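Local structure of UPF0434 family protein (Haloferax volcanii, 6F5Z) at residues 4-7 / 8-11. The protein probably activates methyltransferases involved in translation, as a Trm112-like subunit that forms a complex with a putative methyltransferase. Residues are numbered along the deposited sequence; the frame is centred on the assembly and turned at random.
Sequences SLMD and ILCD
Met6 to Leu9 form a tight type I beta turn, closed by a backbone hydrogen bond and by the side chains at its two ends; the turn lies in the loop before strand 18-22 of this Trm112-like fold, and Ser4 and Leu5, just before it, belong to a 3-10 segment that begins earlier in the chain. Leu9 N donates to Met6 O at 3.1 Å, nearly straight at 159°. The side chains at the two ends of the turn meet at an angle. CG of Leu9 lies anti to its own carbonyl carbon (chi1 -62°), which brings CD1 alongside the Met6 chain, 3.9 Å from Met6 CA and 4.0 Å from Met6 CG. Met6, extended beyond CG, reaches Leu20 of strand 18-22, and both side chains touch Met1. Leu9 also packs on Phe99 of the methyltransferase chain. With an alanine here CD1 is gone, which would probably leave a gap beside Met6 CG and take away part of the surface on which Phe99 of the methyltransferase chain rests. At the corner of the turn, Asp7 and Ile8 face that partner. Asp7 OD1 makes a salt bridge to Arg64 of the methyltransferase, against which Ile8 also packs, and the backbones of Ile8 and Cys10 add hydrogen bonds to the same chain; the turn thus presents charged, apolar and backbone groups together at the interface. The two branches of Ile8 part: CG1 lies 3.9 Å from Leu5 O, CG2 3.7 Å from Asp7 OD1.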
loop_
_atom_site.group_PDB
_atom_site.type_symbol
_atom_site.label_atom_id
_atom_site.label_comp_id
_atom_site.label_asym_id
_atom_site.label_seq_id
_atom_site.Cartn_x
_atom_site.Cartn_y
_atom_site.Cartn_z
ATOM N N SER C 4 14.236 13.922 24.793
ATOM C CA SER C 4 12.904 13.298 24.694
ATOM C C SER C 4 12.794 12.252 23.556
ATOM O O SER C 4 11.898 11.410 23.609
ATOM C CB SER C 4 11.807 14.357 24.533
ATOM O OG SER C 4 12.019 15.044 23.316
ATOM N N LEU C 5 13.653 12.310 22.518
ATOM C CA LEU C 5 13.634 11.328 21.424
ATOM C C LEU C 5 14.449 10.098 21.781
ATOM O O LEU C 5 14.336 9.069 21.123
ATOM C CB LEU C 5 14.207 11.936 20.127
ATOM C CG LEU C 5 13.226 12.673 19.187
ATOM C CD1 LEU C 5 12.364 13.685 19.919
ATOM C CD2 LEU C 5 13.987 13.376 18.099
ATOM N N MET C 6 15.276 10.173 22.837
ATOM C CA MET C 6 16.142 9.046 23.192
ATOM C C MET C 6 15.466 7.938 23.947
ATOM O O MET C 6 16.076 6.891 24.150
ATOM C CB MET C 6 17.335 9.563 23.995
ATOM C CG MET C 6 18.131 10.560 23.223
ATOM S SD MET C 6 19.519 11.139 24.232
ATOM C CE MET C 6 20.252 12.248 23.122
ATOM N N ASP C 7 14.187 8.137 24.323
ATOM C CA ASP C 7 13.439 7.155 25.087
ATOM C C ASP C 7 13.308 5.829 24.370
ATOM O O ASP C 7 13.173 4.807 25.054
ATOM C CB ASP C 7 12.074 7.702 25.530
ATOM C CG ASP C 7 11.082 8.020 24.416
ATOM O OD1 ASP C 7 11.519 8.252 23.279
ATOM O OD2 ASP C 7 9.858 8.011 24.687
ATOM N N ILE C 8 13.385 5.823 23.020
ATOM C CA ILE C 8 13.238 4.571 22.280
ATOM C C ILE C 8 14.548 4.030 21.753
ATOM O O ILE C 8 14.543 3.045 21.010
ATOM C CB ILE C 8 12.181 4.681 21.163
ATOM C CG1 ILE C 8 12.622 5.683 20.078
ATOM C CG2 ILE C 8 10.800 4.989 21.770
ATOM C CD1 ILE C 8 11.814 5.578 18.752
ATOM N N LEU C 9 15.673 4.675 22.085
ATOM C CA LEU C 9 16.954 4.160 21.645
ATOM C C LEU C 9 17.422 3.034 22.553
ATOM O O LEU C 9 17.102 3.024 23.742
ATOM C CB LEU C 9 18.013 5.269 21.639
ATOM C CG LEU C 9 17.758 6.450 20.684
ATOM C CD1 LEU C 9 18.884 7.485 20.818
ATOM C CD2 LEU C 9 17.664 5.979 19.204
ATOM N N CYS C 10 18.189 2.115 21.996
ATOM C CA CYS C 10 18.753 1.031 22.769
ATOM C C CYS C 10 20.092 0.653 22.214
ATOM O O CYS C 10 20.488 1.087 21.130
ATOM C CB CYS C 10 17.810 -0.161 22.798
ATOM S SG CYS C 10 17.562 -0.905 21.173
ATOM N N ASP C 11 20.866 -0.130 22.997
ATOM C CA ASP C 11 22.152 -0.565 22.532
ATOM C C ASP C 11 21.967 -1.430 21.276
ATOM O O ASP C 11 21.216 -2.378 21.317
ATOM C CB ASP C 11 22.821 -1.396 23.635
ATOM C CG ASP C 11 24.294 -1.657 23.440
ATOM O OD1 ASP C 11 24.724 -1.878 22.275
ATOM O OD2 ASP C 11 25.021 -1.721 24.457
#